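Local coordinates for cellulose-binding protein (Saccharophagus degradans, PDB 2YHG) that is a cellulose-binding protein associated with carbohydrate metabolism, whose nucleoside hydrolase-like part may hydrolyse glycosidic bonds, though its substrate is not established, at residues I185-T193 with V278-G286; S263-F271 with I304-D314. All blocks are in the same frame, centred on the assembly; numbering follows the deposited sequence.

In the fold
Each contact joins two parts of the chain well separated in sequence, and their segments alternate along it. Contact 1 lies toward the periphery, its centre about 20 Å from that of the chain, where the loop after strand 180-185 meets loop 278-286 beside a calcium site. It is partly buried and relies largely on backbone (two close glycines, one peptide hydrogen bond, a bridging water), with two methionine side chains packed alongside. Contact 2, its centre about 10 Å from that of the chain, is buried throughout and has no hydrogen bond between its segments; a glycine-rich turn plants Trp-267 on helix 308-323, near a magnesium ion. The two contacts do not touch, their nearest atoms being about 7 Å apart.

Contact 1 of 2, residues I185-T193 with V278-G286; sequences ILGQDNAGT and VRGMSCMSG
The backbones of Gly-187 and Gly-280 come within 3.9 Å at their CA atoms, and Met-281 N donates to Gly-187 O in the carbonyl plane, nearly straight at 172°. This is the C-terminal end of strand 180-185 in the parallel sheet of the nucleoside hydrolase-like fold, where the chain turns into helix 190-198 beside the calcium site. Gly-280 CA adds a CH...O contact to Leu-186 O. Met-281 packs on one side of the Gly-187 carbonyl: its CG meets Leu-186 CB at 3.7 Å, while its SD rests against CG of Gln-188, the two side chains lying side by side and pointing the same way. The Gln-188 amide is pinned by its NE2, which donates 2.9 Å to Ile-185 O and also bonds Trp-151 O, a residue of the calcium site. Met-284 works from the other side, its SD 3.5 Å from Gly-187 O; bent at chi3 (-64°), it brings CE to 3.4 Å from Asp-189 O. Asp-189 N-caps the helix, its OD1 accepting from Gly-192 N and, weakly, from Ala-191 N, with Cys-154 N as a further donor. The disulfide from Cys-283 to Cys-68 anchors the loop covalently. Beside the glycine pair, one water donates to both Leu-186 O, at 2.7 Å, and Arg-279 O.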
ATOM      1  N   ILE A 185      -6.367  -2.692  -8.549  1.00  5.46           N
ATOM      2  CA  ILE A 185      -7.404  -3.420  -7.826  1.00  5.75           C
ATOM      3  C   ILE A 185      -8.377  -4.047  -8.829  1.00  5.75           C
ATOM      4  O   ILE A 185      -9.130  -3.342  -9.500  1.00  6.16           O
ATOM      5  CB  ILE A 185      -8.168  -2.505  -6.855  1.00  6.08           C
ATOM      6  CG1 ILE A 185      -7.223  -1.972  -5.759  1.00  6.64           C
ATOM      7  CG2 ILE A 185      -9.371  -3.275  -6.272  1.00  6.76           C
ATOM      8  CD1 ILE A 185      -6.957  -2.964  -4.633  1.00  7.32           C
ATOM      9  N   LEU A 186      -8.315  -5.371  -8.917  1.00  5.56           N
ATOM     10  CA  LEU A 186      -9.301  -6.229  -9.569  1.00  6.20           C
ATOM     11  C   LEU A 186      -9.354  -6.187 -11.082  1.00  6.30           C
ATOM     12  O   LEU A 186      -9.937  -7.107 -11.676  1.00  8.77           O
ATOM     13  CB  LEU A 186     -10.706  -6.026  -8.999  1.00  6.12           C
ATOM     14  CG  LEU A 186     -10.902  -6.642  -7.619  1.00  7.61           C
ATOM     15  CD1 LEU A 186     -12.030  -5.946  -6.845  1.00  8.77           C
ATOM     16  CD2 LEU A 186     -11.222  -8.126  -7.760  1.00  9.20           C
ATOM     17  N   GLY A 187      -8.851  -5.171 -11.757  1.00  5.82           N
ATOM     18  CA  GLY A 187      -8.956  -5.040 -13.205  1.00  5.42           C
ATOM     19  C   GLY A 187     -10.266  -4.432 -13.595  1.00  5.73           C
ATOM     20  O   GLY A 187     -11.330  -5.068 -13.620  1.00  6.53           O
ATOM     21  N   GLN A 188     -10.234  -3.117 -13.835  1.00  5.49           N
ATOM     22  CA  GLN A 188     -11.430  -2.354 -14.081  1.00  5.60           C
ATOM     23  C   GLN A 188     -11.343  -1.526 -15.357  1.00  5.93           C
ATOM     24  O   GLN A 188     -12.248  -0.754 -15.644  1.00  6.71           O
ATOM     25  CB  GLN A 188     -11.789  -1.481 -12.887  1.00  6.04           C
ATOM     26  CG  GLN A 188     -12.054  -2.309 -11.636  1.00  6.60           C
ATOM     27  CD  GLN A 188     -12.257  -1.418 -10.447  1.00  6.13           C
ATOM     28  OE1 GLN A 188     -13.220  -0.658 -10.413  1.00  7.55           O
ATOM     29  NE2 GLN A 188     -11.366  -1.473  -9.472  1.00  7.31           N
ATOM     30  N   ASP A 189     -10.306  -1.726 -16.152  1.00  5.31           N
ATOM     31  CA  ASP A 189     -10.341  -1.332 -17.535  1.00  5.64           C
ATOM     32  C   ASP A 189      -9.335  -2.142 -18.306  1.00  4.94           C
ATOM     33  O   ASP A 189      -8.488  -2.850 -17.761  1.00  6.38           O
ATOM     34  CB  ASP A 189     -10.221   0.187 -17.770  1.00  5.59           C
ATOM     35  CG  ASP A 189      -8.847   0.796 -17.532  1.00  5.93           C
ATOM     36  OD1 ASP A 189      -7.868   0.061 -17.284  1.00  6.61           O
ATOM     37  OD2 ASP A 189      -8.778   2.054 -17.604  1.00  6.47           O
ATOM     38  N   ASN A 190      -9.424  -2.037 -19.635  1.00  6.22           N
ATOM     39  CA  ASN A 190      -8.546  -2.756 -20.547  0.50  5.99           C
ATOM     40  C   ASN A 190      -7.168  -2.106 -20.660  1.00  5.76           C
ATOM     41  O   ASN A 190      -6.253  -2.702 -21.217  1.00  7.05           O
ATOM     42  CB  ASN A 190      -9.235  -2.894 -21.912  0.50  6.34           C
ATOM     43  CG  ASN A 190      -9.683  -1.572 -22.463  0.50  5.24           C
ATOM     44  OD1 ASN A 190      -8.858  -0.663 -22.588  0.50  6.54           O
ATOM     45  ND2 ASN A 190     -10.949  -1.484 -22.886  0.50  8.26           N
ATOM     46  N   ALA A 191      -6.983  -0.909 -20.093  1.00  5.98           N
ATOM     47  CA  ALA A 191      -5.718  -0.195 -20.171  1.00  6.03           C
ATOM     48  C   ALA A 191      -4.676  -0.793 -19.247  1.00  5.67           C
ATOM     49  O   ALA A 191      -3.493  -0.800 -19.570  1.00  6.57           O
ATOM     50  CB  ALA A 191      -5.916   1.284 -19.893  1.00  7.50           C
ATOM     51  N   GLY A 192      -5.087  -1.298 -18.090  1.00  6.49           N
ATOM     52  CA  GLY A 192      -4.144  -2.029 -17.253  1.00  7.03           C
ATOM     53  C   GLY A 192      -3.621  -3.244 -17.968  1.00  5.99           C
ATOM     54  O   GLY A 192      -2.434  -3.558 -17.919  1.00  6.54           O
ATOM     55  N   THR A 193      -4.500  -3.966 -18.639  1.00  5.99           N
ATOM     56  CA  THR A 193      -4.094  -5.154 -19.397  1.00  6.24           C
ATOM     57  C   THR A 193      -3.144  -4.768 -20.532  1.00  5.98           C
ATOM     58  O   THR A 193      -2.134  -5.450 -20.752  1.00  6.41           O
ATOM     59  CB  THR A 193      -5.315  -5.914 -19.910  1.00  6.20           C
ATOM     60  OG1 THR A 193      -6.301  -5.920 -18.861  1.00  7.03           O
ATOM     61  CG2 THR A 193      -4.916  -7.299 -20.295  1.00  6.65           C
ATOM     62  N   VAL A 278      -4.962 -13.116 -16.074  1.00  6.17           N
ATOM     63  CA  VAL A 278      -5.750 -12.725 -14.887  1.00  6.95           C
ATOM     64  C   VAL A 278      -6.866 -11.786 -15.366  1.00  5.87           C
ATOM     65  O   VAL A 278      -6.593 -10.697 -15.889  1.00  6.46           O
ATOM     66  CB  VAL A 278      -4.897 -12.047 -13.818  1.00  6.73           C
ATOM     67  CG1 VAL A 278      -5.760 -11.643 -12.644  1.00  8.22           C
ATOM     68  CG2 VAL A 278      -3.800 -12.967 -13.333  1.00  8.10           C
ATOM     69  N   ARG A 279      -8.111 -12.190 -15.214  1.00  6.48           N
ATOM     70  CA  ARG A 279      -9.230 -11.439 -15.760  1.00  6.19           C
ATOM     71  C   ARG A 279      -9.739 -10.365 -14.813  1.00  6.31           C
ATOM     72  O   ARG A 279      -9.784 -10.565 -13.596  1.00  7.08           O
ATOM     73  CB  ARG A 279     -10.368 -12.379 -16.145  1.00  7.02           C
ATOM     74  CG  ARG A 279     -10.010 -13.423 -17.199  1.00  7.00           C
ATOM     75  CD  ARG A 279      -9.462 -12.815 -18.466  1.00  6.79           C
ATOM     76  NE  ARG A 279      -9.329 -13.807 -19.523  1.00  6.82           N
ATOM     77  CZ  ARG A 279      -8.378 -13.829 -20.462  1.00  6.40           C
ATOM     78  NH1 ARG A 279      -7.330 -13.034 -20.410  1.00  6.76           N
ATOM     79  NH2 ARG A 279      -8.510 -14.654 -21.504  1.00  7.31           N
ATOM     80  N   GLY A 280     -10.162  -9.268 -15.395  1.00  6.46           N
ATOM     81  CA  GLY A 280     -10.779  -8.165 -14.675  1.00  6.04           C
ATOM     82  C   GLY A 280     -12.222  -8.453 -14.311  1.00  6.13           C
ATOM     83  O   GLY A 280     -12.747  -9.549 -14.505  1.00  7.47           O
ATOM     84  N   MET A 281     -12.869  -7.435 -13.786  1.00  6.27           N
ATOM     85  CA  MET A 281     -14.235  -7.534 -13.322  1.00  6.47           C
ATOM     86  C   MET A 281     -15.217  -7.673 -14.464  1.00  6.88           C
ATOM     87  O   MET A 281     -14.920  -7.451 -15.629  1.00  7.32           O
ATOM     88  CB  MET A 281     -14.572  -6.310 -12.477  1.00  6.77           C
ATOM     89  CG  MET A 281     -13.670  -6.150 -11.257  1.00  7.11           C
ATOM     90  SD  MET A 281     -14.173  -4.887 -10.072  1.00  7.38           S
ATOM     91  CE  MET A 281     -15.419  -5.793  -9.164  1.00  8.94           C
ATOM     92  N   SER A 282     -16.454  -8.019 -14.099  1.00  7.31           N
ATOM     93  CA  SER A 282     -17.470  -8.376 -15.089  1.00  8.73           C
ATOM     94  C   SER A 282     -17.814  -7.233 -16.030  1.00  8.72           C
ATOM     95  O   SER A 282     -18.175  -7.497 -17.177  1.00 10.03           O
ATOM     96  CB  SER A 282     -18.732  -8.850 -14.398  1.00  9.55           C
ATOM     97  OG  SER A 282     -19.314  -7.807 -13.652  1.00 11.07           O
ATOM     98  N   CYS A 283     -17.595  -5.984 -15.613  1.00  8.23           N
ATOM     99  CA  CYS A 283     -17.862  -4.840 -16.446  1.00  8.47           C
ATOM    100  C   CYS A 283     -16.860  -4.645 -17.569  1.00  8.06           C
ATOM    101  O   CYS A 283     -17.089  -3.776 -18.414  1.00  9.45           O
ATOM    102  CB  CYS A 283     -18.006  -3.558 -15.615  1.00  9.50           C
ATOM    103  SG  CYS A 283     -16.620  -3.076 -14.477  0.70  7.89           S
ATOM    104  N   MET A 284     -15.835  -5.503 -17.640  1.00  7.66           N
ATOM    105  CA  MET A 284     -14.925  -5.512 -18.762  1.00  7.40           C
ATOM    106  C   MET A 284     -14.780  -6.921 -19.360  1.00  8.23           C
ATOM    107  O   MET A 284     -13.776  -7.229 -20.010  1.00  8.37           O
ATOM    108  CB  MET A 284     -13.553  -4.921 -18.417  1.00  8.18           C
ATOM    109  CG  MET A 284     -12.798  -5.625 -17.316  1.00  7.74           C
ATOM    110  SD  MET A 284     -11.122  -5.020 -17.089  1.00  7.89           S
ATOM    111  CE  MET A 284     -10.411  -5.473 -18.692  1.00  8.23           C
ATOM    112  N   SER A 285     -15.837  -7.710 -19.258  1.00  9.38           N
ATOM    113  CA  SER A 285     -15.799  -9.047 -19.789  1.00  9.70           C
ATOM    114  C   SER A 285     -15.424  -9.065 -21.270  1.00  8.66           C
ATOM    115  O   SER A 285     -15.857  -8.247 -22.053  1.00 11.08           O
ATOM    116  CB  SER A 285     -17.138  -9.718 -19.562  1.00 12.94           C
ATOM    117  OG  SER A 285     -18.149  -8.986 -20.174  1.00 18.69           O
ATOM    118  N   GLY A 286     -14.577 -10.020 -21.616  1.00  9.17           N
ATOM    119  CA  GLY A 286     -14.164 -10.205 -23.004  1.00  8.81           C
ATOM    120  C   GLY A 286     -13.000  -9.323 -23.424  1.00  8.03           C
ATOM    121  O   GLY A 286     -12.420  -9.569 -24.479  1.00  9.92           O
TER
HETATM  122  O   HOH W   1     -10.814  -9.577 -11.194  1.00 12.55           O

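Contact 2 of 2, residues S263-F271 with I304-D314; sequences SMGGWGGRF and IKRWSTAIHND. With EDO (1,2-ethanediol), chain K.
Ile-311 CG1 sits over the centre of one face of the Trp-267 indole, and the carboxylate oxygen OD2 of Asp-314 lies at the edge of that indole, in its plane. The Trp-307 ring is sandwiched: Trp-267 CD1 lies over one face, offset toward the rim, and CG of its neighbour Arg-306 over the opposite one. The two tryptophans meet obliquely, with planes 42° apart and five-membered ring centroids separated by 5.0 Å.

The CH-pi contact is well centred, with Ile-311 CG1 3.7 Å from the centroid of the Trp-267 six-membered ring. With CG of Trp-267 anti to its carbonyl carbon (chi1 -69°), the indole reaches along the helix, and its CZ2 touches Ala-310 CB at 3.7 Å. Farther on, Asp-314 OD2 is 3.6 Å from Trp-267 CZ3, the carboxylate turned 60° to the ring. Asp-314 OD1 is held by a salt bridge to Arg-318 and a hydrogen bond from His-333.

At the turn itself, Ile-304 packs on the backbone, its CG2 3.4 Å from Trp-267 O, a buried carbonyl with no polar partner in the model. Arg-306 NH2 donates to O1 of a 1,2-ethanediol, probably from the crystallisation liquor, while NH1 forms a salt bridge to Glu-381.

The backbone that presents Trp-267 is a type I beta turn from Gly-266 to Gly-269, closed by Gly-269 N donating 2.9 Å to Gly-266 O. The whole is a glycine-rich beta turn whose tryptophan packs on the first turns of helix 308-323, beside a magnesium site that includes Gly-266 and Ser-303.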
ATOM      1  N   SER A 263       6.549 -10.687  -3.424  1.00  6.90           N
ATOM      2  CA  SER A 263       6.385 -11.941  -2.699  1.00  7.15           C
ATOM      3  C   SER A 263       6.505 -11.800  -1.186  1.00  6.86           C
ATOM      4  O   SER A 263       6.254 -12.790  -0.487  1.00  7.33           O
ATOM      5  CB  SER A 263       7.443 -12.913  -3.158  1.00  8.79           C
ATOM      6  OG  SER A 263       8.727 -12.361  -2.872  1.00  9.03           O
ATOM      7  N   MET A 264       6.861 -10.644  -0.642  1.00  6.74           N
ATOM      8  CA  MET A 264       7.133 -10.573   0.790  1.00  6.77           C
ATOM      9  C   MET A 264       5.910 -10.783   1.653  1.00  6.68           C
ATOM     10  O   MET A 264       6.024 -11.302   2.771  1.00  7.12           O
ATOM     11  CB  MET A 264       7.806  -9.261   1.195  1.00  7.13           C
ATOM     12  CG  MET A 264       9.284  -9.213   0.855  1.00  7.82           C
ATOM     13  SD  MET A 264      10.094  -7.941   1.854  1.00  8.02           S
ATOM     14  CE  MET A 264      11.768  -8.036   1.247  1.00  9.50           C
ATOM     15  N   GLY A 265       4.761 -10.278   1.230  1.00  7.03           N
ATOM     16  CA  GLY A 265       3.591 -10.238   2.095  1.00  7.67           C
ATOM     17  C   GLY A 265       3.591  -9.022   2.998  1.00  7.03           C
ATOM     18  O   GLY A 265       4.637  -8.471   3.351  1.00  8.53           O
ATOM     19  N   GLY A 266       2.386  -8.571   3.336  1.00  7.94           N
ATOM     20  CA  GLY A 266       2.190  -7.367   4.106  1.00  7.66           C
ATOM     21  C   GLY A 266       0.747  -6.966   4.002  1.00  7.24           C
ATOM     22  O   GLY A 266      -0.093  -7.749   3.580  1.00  7.36           O
ATOM     23  N   TRP A 267       0.426  -5.763   4.447  1.00  6.98           N
ATOM     24  CA  TRP A 267      -0.968  -5.366   4.574  1.00  7.08           C
ATOM     25  C   TRP A 267      -1.696  -5.210   3.246  1.00  6.60           C
ATOM     26  O   TRP A 267      -2.930  -5.122   3.250  1.00  7.74           O
ATOM     27  CB  TRP A 267      -1.079  -4.093   5.374  1.00  6.78           C
ATOM     28  CG  TRP A 267      -0.771  -4.113   6.825  1.00  7.74           C
ATOM     29  CD1 TRP A 267      -0.218  -5.114   7.566  1.00  7.83           C
ATOM     30  CD2 TRP A 267      -1.045  -3.034   7.714  1.00  7.32           C
ATOM     31  NE1 TRP A 267      -0.151  -4.720   8.892  1.00  8.34           N
ATOM     32  CE2 TRP A 267      -0.667  -3.449   9.001  1.00  8.30           C
ATOM     33  CE3 TRP A 267      -1.603  -1.762   7.546  1.00  7.88           C
ATOM     34  CZ2 TRP A 267      -0.820  -2.647  10.123  1.00  8.47           C
ATOM     35  CZ3 TRP A 267      -1.773  -0.972   8.661  1.00  8.66           C
ATOM     36  CH2 TRP A 267      -1.397  -1.419   9.945  1.00  8.68           C
ATOM     37  N   GLY A 268      -0.984  -5.161   2.125  1.00  6.68           N
ATOM     38  CA  GLY A 268      -1.619  -5.204   0.820  1.00  7.04           C
ATOM     39  C   GLY A 268      -1.683  -6.581   0.188  1.00  6.63           C
ATOM     40  O   GLY A 268      -2.102  -6.707  -0.972  1.00  7.32           O
ATOM     41  N   GLY A 269      -1.287  -7.607   0.927  1.00  6.72           N
ATOM     42  CA  GLY A 269      -1.271  -8.968   0.431  1.00  6.97           C
ATOM     43  C   GLY A 269       0.087  -9.449  -0.012  1.00  6.60           C
ATOM     44  O   GLY A 269       1.107  -8.742   0.066  1.00  6.91           O
ATOM     45  N   ARG A 270       0.096 -10.690  -0.485  1.00  6.92           N
ATOM     46  CA  ARG A 270       1.315 -11.411  -0.888  1.00  6.60           C
ATOM     47  C   ARG A 270       1.113 -11.943  -2.300  1.00  7.02           C
ATOM     48  O   ARG A 270       0.065 -12.516  -2.588  1.00  7.50           O
ATOM     49  CB  ARG A 270       1.588 -12.570   0.085  1.00  7.31           C
ATOM     50  CG  ARG A 270       2.906 -13.230  -0.157  1.00  7.45           C
ATOM     51  CD  ARG A 270       3.255 -14.233   0.932  1.00  8.90           C
ATOM     52  NE  ARG A 270       2.210 -15.265   1.129  1.00 10.41           N
ATOM     53  CZ  ARG A 270       2.025 -16.312   0.328  1.00 11.23           C
ATOM     54  NH1 ARG A 270       2.835 -16.519  -0.684  1.00 11.57           N
ATOM     55  NH2 ARG A 270       1.018 -17.138   0.542  1.00 14.40           N
ATOM     56  N   PHE A 271       2.116 -11.749  -3.145  1.00  7.09           N
ATOM     57  CA  PHE A 271       2.000 -12.031  -4.578  1.00  6.86           C
ATOM     58  C   PHE A 271       3.160 -12.931  -4.993  1.00  7.65           C
ATOM     59  O   PHE A 271       4.220 -12.456  -5.354  1.00  8.36           O
ATOM     60  CB  PHE A 271       1.992 -10.727  -5.361  1.00  7.14           C
ATOM     61  CG  PHE A 271       0.939  -9.775  -4.842  1.00  6.62           C
ATOM     62  CD1 PHE A 271      -0.386  -9.901  -5.227  1.00  7.93           C
ATOM     63  CD2 PHE A 271       1.239  -8.788  -3.935  1.00  6.88           C
ATOM     64  CE1 PHE A 271      -1.359  -9.090  -4.719  1.00  7.90           C
ATOM     65  CE2 PHE A 271       0.263  -7.957  -3.428  1.00  8.12           C
ATOM     66  CZ  PHE A 271      -1.041  -8.142  -3.798  1.00  7.91           C
ATOM     67  N   ILE A 304      -4.473 -10.801   3.354  1.00  6.95           N
ATOM     68  CA  ILE A 304      -4.603  -9.556   4.105  1.00  7.30           C
ATOM     69  C   ILE A 304      -5.176  -9.798   5.504  1.00  7.26           C
ATOM     70  O   ILE A 304      -4.782  -9.158   6.464  1.00  7.87           O
ATOM     71  CB  ILE A 304      -5.402  -8.489   3.345  1.00  7.16           C
ATOM     72  CG1 ILE A 304      -4.795  -8.246   1.947  1.00  7.47           C
ATOM     73  CG2 ILE A 304      -5.479  -7.193   4.131  1.00  8.67           C
ATOM     74  CD1 ILE A 304      -5.614  -7.364   1.113  1.00  9.66           C
ATOM     75  N   LYS A 305      -6.173 -10.677   5.594  1.00  7.97           N
ATOM     76  CA  LYS A 305      -6.880 -10.901   6.838  1.00  9.13           C
ATOM     77  C   LYS A 305      -5.984 -11.218   8.020  1.00  8.79           C
ATOM     78  O   LYS A 305      -6.295 -10.849   9.155  1.00  9.22           O
ATOM     79  CB  LYS A 305      -7.951 -11.965   6.609  1.00 12.60           C
ATOM     80  CG  LYS A 305      -8.803 -12.246   7.831  1.00 14.23           C
ATOM     81  N   ARG A 306      -4.870 -11.897   7.788  1.00  8.84           N
ATOM     82  CA  ARG A 306      -3.963 -12.173   8.879  1.00  9.54           C
ATOM     83  C   ARG A 306      -3.495 -10.916   9.602  1.00  9.52           C
ATOM     84  O   ARG A 306      -3.132 -11.005  10.774  1.00 11.78           O
ATOM     85  CB  ARG A 306      -2.799 -13.001   8.370  1.00 10.37           C
ATOM     86  CG  ARG A 306      -1.904 -12.258   7.399  1.00 10.30           C
ATOM     87  CD  ARG A 306      -0.826 -13.144   6.813  1.00 13.31           C
ATOM     88  NE  ARG A 306      -0.007 -13.710   7.858  1.00 14.68           N
ATOM     89  CZ  ARG A 306       0.659 -14.853   7.760  1.00 15.34           C
ATOM     90  NH1 ARG A 306       0.754 -15.497   6.610  1.00 14.67           N
ATOM     91  NH2 ARG A 306       1.313 -15.312   8.808  1.00 17.23           N
ATOM     92  N   TRP A 307      -3.505  -9.772   8.930  1.00  8.32           N
ATOM     93  CA  TRP A 307      -3.071  -8.513   9.491  1.00  8.30           C
ATOM     94  C   TRP A 307      -4.219  -7.657  10.058  1.00  8.44           C
ATOM     95  O   TRP A 307      -3.987  -6.565  10.522  1.00  9.41           O
ATOM     96  CB  TRP A 307      -2.370  -7.694   8.403  1.00  9.21           C
ATOM     97  CG  TRP A 307      -1.277  -8.439   7.667  1.00  8.31           C
ATOM     98  CD1 TRP A 307      -1.337  -8.873   6.382  1.00  8.30           C
ATOM     99  CD2 TRP A 307       0.007  -8.849   8.164  1.00  8.83           C
ATOM    100  NE1 TRP A 307      -0.195  -9.542   6.043  1.00  8.02           N
ATOM    101  CE2 TRP A 307       0.648  -9.550   7.125  1.00  7.94           C
ATOM    102  CE3 TRP A 307       0.663  -8.706   9.388  1.00  9.63           C
ATOM    103  CZ2 TRP A 307       1.930 -10.063   7.254  1.00  9.32           C
ATOM    104  CZ3 TRP A 307       1.941  -9.213   9.507  1.00 10.96           C
ATOM    105  CH2 TRP A 307       2.548  -9.901   8.454  1.00 10.94           C
ATOM    106  N   SER A 308      -5.450  -8.147   9.986  1.00  8.90           N
ATOM    107  CA  SER A 308      -6.637  -7.339  10.219  0.50  8.29           C
ATOM    108  C   SER A 308      -6.640  -6.637  11.573  1.00  8.80           C
ATOM    109  O   SER A 308      -7.066  -5.494  11.665  1.00  9.28           O
ATOM    110  CB  SER A 308      -7.920  -8.177  10.060  0.50  8.45           C
ATOM    111  OG  SER A 308      -8.315  -8.250   8.689  0.50  8.15           O
ATOM    112  N   THR A 309      -6.253  -7.328  12.648  1.00  9.06           N
ATOM    113  CA  THR A 309      -6.332  -6.669  13.952  1.00 10.18           C
ATOM    114  C   THR A 309      -5.480  -5.411  13.950  1.00  9.36           C
ATOM    115  O   THR A 309      -5.898  -4.348  14.458  1.00 10.09           O
ATOM    116  CB  THR A 309      -5.939  -7.609  15.069  1.00 11.47           C
ATOM    117  OG1 THR A 309      -6.887  -8.668  15.106  1.00 13.02           O
ATOM    118  CG2 THR A 309      -5.925  -6.886  16.419  1.00 13.34           C
ATOM    119  N   ALA A 310      -4.246  -5.524  13.451  1.00  8.76           N
ATOM    120  CA  ALA A 310      -3.355  -4.379  13.396  1.00  8.91           C
ATOM    121  C   ALA A 310      -3.933  -3.269  12.521  1.00  8.15           C
ATOM    122  O   ALA A 310      -3.863  -2.097  12.849  1.00  8.61           O
ATOM    123  CB  ALA A 310      -1.973  -4.789  12.929  1.00  9.16           C
ATOM    124  N   ILE A 311      -4.463  -3.654  11.361  1.00  8.06           N
ATOM    125  CA  ILE A 311      -5.061  -2.714  10.420  1.00  8.03           C
ATOM    126  C   ILE A 311      -6.208  -1.946  11.079  1.00  7.73           C
ATOM    127  O   ILE A 311      -6.283  -0.714  10.991  1.00  8.47           O
ATOM    128  CB  ILE A 311      -5.569  -3.432   9.152  1.00  7.68           C
ATOM    129  CG1 ILE A 311      -4.394  -3.994   8.340  1.00  7.94           C
ATOM    130  CG2 ILE A 311      -6.462  -2.527   8.327  1.00  8.56           C
ATOM    131  CD1 ILE A 311      -4.800  -4.947   7.220  1.00  8.36           C
ATOM    132  N   HIS A 312      -7.099  -2.668  11.752  1.00  7.85           N
ATOM    133  CA  HIS A 312      -8.258  -2.007  12.312  1.00  7.88           C
ATOM    134  C   HIS A 312      -7.901  -1.107  13.484  1.00  8.70           C
ATOM    135  O   HIS A 312      -8.441   0.001  13.635  1.00  8.95           O
ATOM    136  CB  HIS A 312      -9.316  -3.010  12.756  1.00  8.48           C
ATOM    137  CG  HIS A 312      -9.805  -3.879  11.647  1.00  8.33           C
ATOM    138  ND1 HIS A 312      -9.865  -3.468  10.332  1.00  8.27           N
ATOM    139  CD2 HIS A 312     -10.215  -5.168  11.664  1.00  9.18           C
ATOM    140  CE1 HIS A 312     -10.267  -4.495   9.600  1.00  8.29           C
ATOM    141  NE2 HIS A 312     -10.527  -5.525  10.381  1.00  9.36           N
ATOM    142  N   ASN A 313      -6.971  -1.561  14.305  1.00  8.18           N
ATOM    143  CA  ASN A 313      -6.560  -0.764  15.445  1.00  9.24           C
ATOM    144  C   ASN A 313      -5.841   0.499  14.977  1.00  8.78           C
ATOM    145  O   ASN A 313      -6.018   1.587  15.544  1.00  9.27           O
ATOM    146  CB  ASN A 313      -5.679  -1.572  16.395  1.00  9.74           C
ATOM    147  CG  ASN A 313      -6.444  -2.632  17.129  1.00 10.40           C
ATOM    148  OD1 ASN A 313      -7.637  -2.891  16.885  1.00 11.11           O
ATOM    149  ND2 ASN A 313      -5.735  -3.287  18.048  1.00 10.93           N
ATOM    150  N   ASP A 314      -5.033   0.370  13.920  1.00  9.03           N
ATOM    151  CA  ASP A 314      -4.346   1.493  13.330  1.00  8.49           C
ATOM    152  C   ASP A 314      -5.335   2.594  12.931  1.00  8.73           C
ATOM    153  O   ASP A 314      -5.155   3.766  13.277  1.00  9.40           O
ATOM    154  CB  ASP A 314      -3.544   0.996  12.137  1.00  8.62           C
ATOM    155  CG  ASP A 314      -2.771   2.066  11.443  1.00  9.55           C
ATOM    156  OD1 ASP A 314      -2.087   2.892  12.093  1.00 10.97           O
ATOM    157  OD2 ASP A 314      -2.806   2.089  10.208  1.00 15.89           O
TER
HETATM  158  C1  EDO K1943       3.595 -13.211  10.886  1.00 19.43           C
HETATM  159  O1  EDO K1943       2.542 -14.125  11.211  1.00 22.52           O
HETATM  160  C2  EDO K1943       4.453 -13.676   9.719  1.00 15.08           C
HETATM  161  O2  EDO K1943       5.173 -14.843  10.090  1.00 16.67           O